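Local coordinates for protein Hpr(Ser) kinase (Coxiella burnetii, PDB 3TQF) that probably phosphorylates the phosphocarrier protein HPr on a serine using ATP and, as a bifunctional enzyme, probably removes that phosphate again, at residues Gln5-Asn10 with Asp47-Lys52. Residues are numbered along the deposited sequence; the frame is centred on the assembly and turned at random.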
ATOM      1  N   GLN A   5       5.715  32.369  15.113  1.00 65.02           N
ATOM      2  CA  GLN A   5       4.884  31.243  15.520  1.00 62.25           C
ATOM      3  C   GLN A   5       5.290  29.926  14.884  1.00 59.02           C
ATOM      4  O   GLN A   5       5.357  29.816  13.662  1.00 57.56           O
ATOM      5  CB  GLN A   5       3.429  31.533  15.152  1.00 61.40           C
ATOM      6  CG  GLN A   5       2.947  32.921  15.545  1.00 64.60           C
ATOM      7  CD  GLN A   5       2.960  33.142  17.037  1.00 67.38           C
ATOM      8  OE1 GLN A   5       2.402  32.355  17.800  1.00 66.99           O
ATOM      9  NE2 GLN A   5       3.599  34.221  17.466  1.00 71.17           N
ATOM     10  N   THR A   6       5.540  28.926  15.724  1.00 58.24           N
ATOM     11  CA  THR A   6       5.769  27.562  15.269  1.00 55.30           C
ATOM     12  C   THR A   6       4.508  26.741  15.492  1.00 52.99           C
ATOM     13  O   THR A   6       3.605  27.165  16.207  1.00 54.03           O
ATOM     14  CB  THR A   6       6.930  26.900  16.026  1.00 56.28           C
ATOM     15  OG1 THR A   6       6.655  26.923  17.430  1.00 58.34           O
ATOM     16  CG2 THR A   6       8.236  27.632  15.756  1.00 58.56           C
ATOM     17  N   TRP A   7       4.459  25.562  14.883  1.00 50.18           N
ATOM     18  CA  TRP A   7       3.326  24.656  15.024  1.00 48.16           C
ATOM     19  C   TRP A   7       3.820  23.227  14.844  1.00 46.26           C
ATOM     20  O   TRP A   7       4.530  22.937  13.887  1.00 45.20           O
ATOM     21  CB  TRP A   7       2.270  25.002  13.979  1.00 46.84           C
ATOM     22  CG  TRP A   7       1.012  24.206  14.060  1.00 45.34           C
ATOM     23  CD1 TRP A   7       0.803  22.966  13.550  1.00 43.41           C
ATOM     24  CD2 TRP A   7      -0.223  24.604  14.664  1.00 46.27           C
ATOM     25  NE1 TRP A   7      -0.484  22.557  13.804  1.00 43.17           N
ATOM     26  CE2 TRP A   7      -1.135  23.547  14.488  1.00 45.00           C
ATOM     27  CE3 TRP A   7      -0.643  25.747  15.343  1.00 48.46           C
ATOM     28  CZ2 TRP A   7      -2.442  23.596  14.970  1.00 45.63           C
ATOM     29  CZ3 TRP A   7      -1.938  25.795  15.818  1.00 49.40           C
ATOM     30  CH2 TRP A   7      -2.822  24.726  15.630  1.00 47.89           C
ATOM     31  N   HIS A   8       3.453  22.342  15.768  1.00 46.15           N
ATOM     32  CA  HIS A   8       3.921  20.958  15.731  1.00 44.96           C
ATOM     33  C   HIS A   8       3.011  20.091  14.856  1.00 42.38           C
ATOM     34  O   HIS A   8       1.920  19.701  15.262  1.00 42.27           O
ATOM     35  CB  HIS A   8       4.037  20.385  17.152  1.00 46.68           C
ATOM     36  CG  HIS A   8       4.443  18.944  17.190  1.00 46.14           C
ATOM     37  ND1 HIS A   8       5.291  18.388  16.260  1.00 45.39           N
ATOM     38  CD2 HIS A   8       4.117  17.947  18.043  1.00 47.11           C
ATOM     39  CE1 HIS A   8       5.463  17.107  16.534  1.00 45.55           C
ATOM     40  NE2 HIS A   8       4.765  16.816  17.613  1.00 46.32           N
ATOM     41  N   ALA A   9       3.476  19.793  13.650  1.00 40.66           N
ATOM     42  CA  ALA A   9       2.733  18.955  12.719  1.00 38.61           C
ATOM     43  C   ALA A   9       3.551  18.723  11.454  1.00 37.49           C
ATOM     44  O   ALA A   9       4.595  19.346  11.263  1.00 38.32           O
ATOM     45  CB  ALA A   9       1.396  19.607  12.368  1.00 38.12           C
ATOM     46  N   ASN A  10       3.081  17.818  10.603  1.00 35.79           N
ATOM     47  CA  ASN A  10       3.625  17.683   9.258  1.00 34.99           C
ATOM     48  C   ASN A  10       2.755  18.504   8.324  1.00 34.35           C
ATOM     49  O   ASN A  10       1.551  18.600   8.531  1.00 34.08           O
ATOM     50  CB  ASN A  10       3.652  16.223   8.810  1.00 34.17           C
ATOM     51  CG  ASN A  10       4.475  15.341   9.732  1.00 35.00           C
ATOM     52  OD1 ASN A  10       5.308  15.824  10.493  1.00 36.83           O
ATOM     53  ND2 ASN A  10       4.236  14.037   9.668  1.00 35.08           N
ATOM     54  N   ASP A  47       7.645  17.500  11.055  1.00 44.74           N
ATOM     55  CA  ASP A  47       7.740  17.855  12.482  1.00 46.32           C
ATOM     56  C   ASP A  47       7.242  19.249  12.878  1.00 46.86           C
ATOM     57  O   ASP A  47       6.257  19.357  13.602  1.00 47.18           O
ATOM     58  CB  ASP A  47       9.165  17.658  13.018  1.00 48.28           C
ATOM     59  CG  ASP A  47       9.244  17.844  14.530  1.00 51.08           C
ATOM     60  OD1 ASP A  47       8.352  17.326  15.240  1.00 51.51           O
ATOM     61  OD2 ASP A  47      10.189  18.514  15.012  1.00 54.58           O
ATOM     62  N   VAL A  48       7.931  20.303  12.444  1.00 47.54           N
ATOM     63  CA  VAL A  48       7.608  21.673  12.878  1.00 48.60           C
ATOM     64  C   VAL A  48       7.422  22.621  11.697  1.00 48.07           C
ATOM     65  O   VAL A  48       8.109  22.501  10.689  1.00 48.05           O
ATOM     66  CB  VAL A  48       8.699  22.227  13.810  1.00 51.19           C
ATOM     67  CG1 VAL A  48       8.479  23.702  14.093  1.00 53.13           C
ATOM     68  CG2 VAL A  48       8.716  21.445  15.108  1.00 52.23           C
ATOM     69  N   ILE A  49       6.492  23.565  11.840  1.00 48.02           N
ATOM     70  CA  ILE A  49       6.125  24.492  10.772  1.00 47.73           C
ATOM     71  C   ILE A  49       6.145  25.929  11.276  1.00 49.90           C
ATOM     72  O   ILE A  49       5.589  26.217  12.332  1.00 50.69           O
ATOM     73  CB  ILE A  49       4.688  24.237  10.278  1.00 45.83           C
ATOM     74  CG1 ILE A  49       4.432  22.759  10.048  1.00 44.12           C
ATOM     75  CG2 ILE A  49       4.417  24.982   8.991  1.00 45.86           C
ATOM     76  CD1 ILE A  49       2.973  22.442   9.964  1.00 43.60           C
ATOM     77  N   ASP A  50       6.767  26.828  10.519  1.00 51.07           N
ATOM     78  CA  ASP A  50       6.625  28.258  10.777  1.00 53.42           C
ATOM     79  C   ASP A  50       5.318  28.735  10.151  1.00 52.45           C
ATOM     80  O   ASP A  50       5.009  28.378   9.014  1.00 50.70           O
ATOM     81  CB  ASP A  50       7.800  29.054  10.200  1.00 55.78           C
ATOM     82  CG  ASP A  50       9.123  28.728  10.872  1.00 57.64           C
ATOM     83  OD1 ASP A  50       9.169  27.827  11.738  1.00 57.79           O
ATOM     84  OD2 ASP A  50      10.127  29.380  10.528  1.00 60.35           O
ATOM     85  N   LEU A  51       4.557  29.529  10.903  1.00 53.56           N
ATOM     86  CA  LEU A  51       3.281  30.065  10.442  1.00 53.25           C
ATOM     87  C   LEU A  51       3.323  31.588  10.411  1.00 56.32           C
ATOM     88  O   LEU A  51       4.023  32.212  11.208  1.00 58.69           O
ATOM     89  CB  LEU A  51       2.148  29.611  11.367  1.00 52.44           C
ATOM     90  CG  LEU A  51       1.842  28.113  11.476  1.00 49.87           C
ATOM     91  CD1 LEU A  51       0.756  27.899  12.514  1.00 50.06           C
ATOM     92  CD2 LEU A  51       1.420  27.511  10.143  1.00 47.63           C
ATOM     93  N   LYS A  52       2.566  32.184   9.492  1.00 56.57           N
ATOM     94  CA  LYS A  52       2.426  33.640   9.427  1.00 59.76           C
ATOM     95  C   LYS A  52       1.170  34.046   8.657  1.00 59.54           C
ATOM     96  O   LYS A  52       0.612  33.249   7.905  1.00 56.97           O
ATOM     97  CB  LYS A  52       3.659  34.276   8.777  1.00 61.85           C
ATOM     98  CG  LYS A  52       3.889  33.853   7.329  1.00 61.21           C
ATOM     99  CD  LYS A  52       5.102  34.546   6.714  1.00 64.46           C
ATOM    100  CE  LYS A  52       5.414  33.982   5.325  1.00 63.61           C
ATOM    101  NZ  LYS A  52       6.534  34.704   4.658  1.00 67.01           N
TER
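Trp7 and Ile49 form an antiparallel hydrogen-bonded pair where strands 5-8 and 48-52 run side by side, their directions 144° apart: Ile49 N donates to Trp7 O at 2.9 Å, while the return bond from Trp7 N to Ile49 O is bent and weak. Two residues along, Leu51 N gives Gln5 O a straighter bond of 2.9 Å. Trp7, Ile49 and Leu51 put their side chains on one face. Trp7 CG lies anti to the backbone N (chi1 -176°); the end of the indole leads away from strand 48-52. Leu51 CD1 approaches the indole obliquely, 3.6 Å from Trp7 CB and 3.8 Å from Trp7 CE3. Ile49 CD1 also comes in obliquely and meets Ala9 CB at 4.0 Å. Leu20 of strand 17-23 touches Trp7 and Ile49, and Ile123 packs on Trp7 and Leu51. Thr6, His8, Val48 and Asp50 occupy the other face, where Thr6 CB meets Val48 CG1. Just before strand 48-52, Asp47 O accepts from His8 ND1 at 3.0 Å, close to the imidazole plane, and more weakly from Ala9 N. The Asp47 carboxylate stands steeply to that ring, their planes 74° apart. Asn10 OD1 accepts a hydrogen bond from Asp47 N at 2.9 Å; the buried Asn10 side chain touches Lys29 and lies about 5 Å from a bound phosphate ion, probably from the crystallisation liquor. This is an antiparallel edge of the mixed sheet in an HPr kinase C-terminal domain, ending beside what is probably its P-loop (Walker A) nucleotide site.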